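Long-range contact in uncharacterized protein (Staphylococcus aureus subsp. aureus, PDB 4H0A), which is of unknown function but belongs to the CAP superfamily of cysteine-rich secretory proteins, joining a CAP domain to a CAP-associated N-terminal region: residues T271-V275 against H295-L299. Residue numbers count along the deposited sequence, not the author numbering.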
ATOM      1  N   THR A 271      23.681  -1.756   4.889  1.00 74.18           N
ATOM      2  CA  THR A 271      22.693  -1.913   3.823  1.00 70.94           C
ATOM      3  C   THR A 271      21.778  -3.108   4.096  1.00 75.52           C
ATOM      4  O   THR A 271      22.159  -4.044   4.798  1.00 78.31           O
ATOM      5  CB  THR A 271      23.401  -2.083   2.466  1.00 75.89           C
ATOM      6  OG1 THR A 271      22.443  -1.919   1.415  1.00 68.70           O
ATOM      7  CG2 THR A 271      24.115  -3.432   2.330  1.00 76.25           C
ATOM      8  N   ALA A 272      20.588  -3.084   3.499  1.00 69.10           N
ATOM      9  CA  ALA A 272      19.615  -4.170   3.618  1.00 69.23           C
ATOM     10  C   ALA A 272      18.630  -4.099   2.468  1.00 70.52           C
ATOM     11  O   ALA A 272      18.678  -3.149   1.685  1.00 68.50           O
ATOM     12  CB  ALA A 272      18.893  -4.087   4.949  1.00 69.67           C
ATOM     13  N   GLN A 273      17.750  -5.101   2.348  1.00 66.56           N
ATOM     14  CA  GLN A 273      16.800  -5.154   1.246  1.00 63.14           C
ATOM     15  C   GLN A 273      15.483  -5.791   1.659  1.00 65.45           C
ATOM     16  O   GLN A 273      15.484  -6.823   2.324  1.00 67.20           O
ATOM     17  CB  GLN A 273      17.416  -5.960   0.097  1.00 65.95           C
ATOM     18  CG  GLN A 273      16.565  -6.037  -1.168  1.00 72.22           C
ATOM     19  CD  GLN A 273      17.220  -6.846  -2.260  1.00 86.98           C
ATOM     20  OE1 GLN A 273      18.293  -7.441  -2.090  1.00 82.60           O
ATOM     21  NE2 GLN A 273      16.564  -6.905  -3.405  1.00 77.18           N
ATOM     22  N   ASN A 274      14.369  -5.198   1.208  1.00 57.96           N
ATOM     23  CA  ASN A 274      13.028  -5.730   1.405  1.00 56.35           C
ATOM     24  C   ASN A 274      12.518  -6.146   0.053  1.00 59.67           C
ATOM     25  O   ASN A 274      12.702  -5.402  -0.913  1.00 57.21           O
ATOM     26  CB  ASN A 274      12.107  -4.697   2.050  1.00 52.35           C
ATOM     27  CG  ASN A 274      12.271  -4.563   3.536  1.00 65.98           C
ATOM     28  OD1 ASN A 274      13.123  -5.197   4.141  1.00 59.23           O
ATOM     29  ND2 ASN A 274      11.485  -3.698   4.153  1.00 53.50           N
ATOM     30  N   VAL A 275      11.914  -7.335  -0.039  1.00 58.30           N
ATOM     31  CA  VAL A 275      11.384  -7.860  -1.296  1.00 58.63           C
ATOM     32  C   VAL A 275       9.970  -8.393  -1.061  1.00 64.46           C
ATOM     33  O   VAL A 275       9.663  -8.859   0.037  1.00 66.24           O
ATOM     34  CB  VAL A 275      12.307  -8.960  -1.901  1.00 65.75           C
ATOM     35  CG1 VAL A 275      11.794  -9.425  -3.263  1.00 65.08           C
ATOM     36  CG2 VAL A 275      13.746  -8.471  -2.018  1.00 66.54           C
ATOM     37  N   HIS A 295      11.517  -6.998   8.091  1.00 65.48           N
ATOM     38  CA  HIS A 295      11.234  -5.993   7.054  1.00 62.12           C
ATOM     39  C   HIS A 295      10.828  -4.644   7.691  1.00 62.51           C
ATOM     40  O   HIS A 295      11.267  -3.602   7.205  1.00 60.09           O
ATOM     41  CB  HIS A 295      10.150  -6.484   6.085  1.00 62.06           C
ATOM     42  CG  HIS A 295      10.553  -7.686   5.283  1.00 68.20           C
ATOM     43  ND1 HIS A 295      10.813  -8.902   5.887  1.00 74.11           N
ATOM     44  CD2 HIS A 295      10.687  -7.827   3.943  1.00 69.73           C
ATOM     45  CE1 HIS A 295      11.113  -9.738   4.903  1.00 74.94           C
ATOM     46  NE2 HIS A 295      11.042  -9.136   3.715  1.00 72.59           N
ATOM     47  N   ARG A 296      10.013  -4.673   8.773  1.00 58.74           N
ATOM     48  CA  ARG A 296       9.580  -3.463   9.484  0.50 56.95           C
ATOM     49  C   ARG A 296      10.784  -2.692  10.024  1.00 61.26           C
ATOM     50  O   ARG A 296      10.833  -1.472   9.875  1.00 59.37           O
ATOM     51  CB  ARG A 296       8.645  -3.831  10.649  0.50 58.77           C
ATOM     52  CG  ARG A 296       7.940  -2.634  11.313  0.50 65.99           C
ATOM     53  CD  ARG A 296       8.012  -2.657  12.837  0.50 78.32           C
ATOM     54  NE  ARG A 296       7.820  -3.995  13.403  0.50 88.18           N
ATOM     55  CZ  ARG A 296       6.650  -4.613  13.558  0.50102.61           C
ATOM     56  NH1 ARG A 296       5.518  -4.016  13.193  0.50 85.65           N
ATOM     57  NH2 ARG A 296       6.601  -5.832  14.082  0.50 96.03           N
ATOM     58  N   SER A 297      11.741  -3.396  10.667  1.00 59.86           N
ATOM     59  CA  SER A 297      12.946  -2.771  11.234  1.00 60.80           C
ATOM     60  C   SER A 297      13.776  -2.054  10.164  1.00 62.58           C
ATOM     61  O   SER A 297      14.365  -1.021  10.465  1.00 61.71           O
ATOM     62  CB  SER A 297      13.805  -3.790  11.991  1.00 68.63           C
ATOM     63  OG  SER A 297      14.487  -4.705  11.150  1.00 80.60           O
ATOM     64  N   ARG A 298      13.787  -2.560   8.918  1.00 59.01           N
ATOM     65  CA  ARG A 298      14.509  -1.904   7.823  1.00 57.62           C
ATOM     66  C   ARG A 298      13.780  -0.634   7.372  1.00 57.58           C
ATOM     67  O   ARG A 298      14.425   0.401   7.208  1.00 56.84           O
ATOM     68  CB  ARG A 298      14.701  -2.854   6.628  1.00 58.12           C
ATOM     69  CG  ARG A 298      15.701  -3.969   6.911  1.00 67.11           C
ATOM     70  CD  ARG A 298      15.438  -5.186   6.053  1.00 75.01           C
ATOM     71  NE  ARG A 298      16.332  -6.298   6.371  1.00 83.89           N
ATOM     72  CZ  ARG A 298      16.191  -7.543   5.919  1.00 97.51           C
ATOM     73  NH1 ARG A 298      15.175  -7.860   5.115  1.00 81.81           N
ATOM     74  NH2 ARG A 298      17.051  -8.488   6.283  1.00 84.34           N
ATOM     75  N   LEU A 299      12.444  -0.708   7.172  1.00 52.01           N
ATOM     76  CA  LEU A 299      11.645   0.466   6.770  1.00 49.04           C
ATOM     77  C   LEU A 299      11.759   1.601   7.781  1.00 52.62           C
ATOM     78  O   LEU A 299      11.866   2.758   7.392  1.00 50.15           O
ATOM     79  CB  LEU A 299      10.152   0.112   6.633  1.00 47.81           C
ATOM     80  CG  LEU A 299       9.692  -0.619   5.382  1.00 51.15           C
ATOM     81  CD1 LEU A 299       8.279  -1.128   5.564  1.00 50.96           C
ATOM     82  CD2 LEU A 299       9.752   0.277   4.163  1.00 48.35           C
TER
HETATM   83  O   HOH W   1      13.141  -9.269   1.913  1.00 60.56           O
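Strand 271-275 and helix segment 295-299 run 122° apart in direction, their axes approaching to 8.6 Å, so the helix crosses one face of the sheet obliquely; this is one helix-sheet interface of the alpha-beta-alpha sandwich of the CAP domain. Helix 254-263 lies on the other face, where it meets Thr271 and Gln273. The backbones come nearest where the CA atoms of Asn274 and His295 stand 5.9 Å apart. At that point Asn274 ND2 donates to His295 O at 3.1 Å with an angle of 163°, a sound hydrogen bond to a carbonyl that also accepts from Leu299 N at 3.1 Å within the helix. Asn274 OD1 faces Arg298, taking a weak hydrogen bond from its NH1 at 3.5 Å. The same NH1 sits 3.0 Å from Gln273 O, but the poor angle excludes a hydrogen bond. Two residues earlier in the strand, the CA-to-CB bond of Ala272 points toward the helix and CB lies 3.7 Å from Arg298 NE. The His295 ring is held by Ser292 OG at ND1 and meets the Trp289 ring. Its other nitrogen reaches the strand through one water, which lies 2.8 Å from His295 NE2 and 3.0 Å from Val275 N, both weak hydrogen bonds.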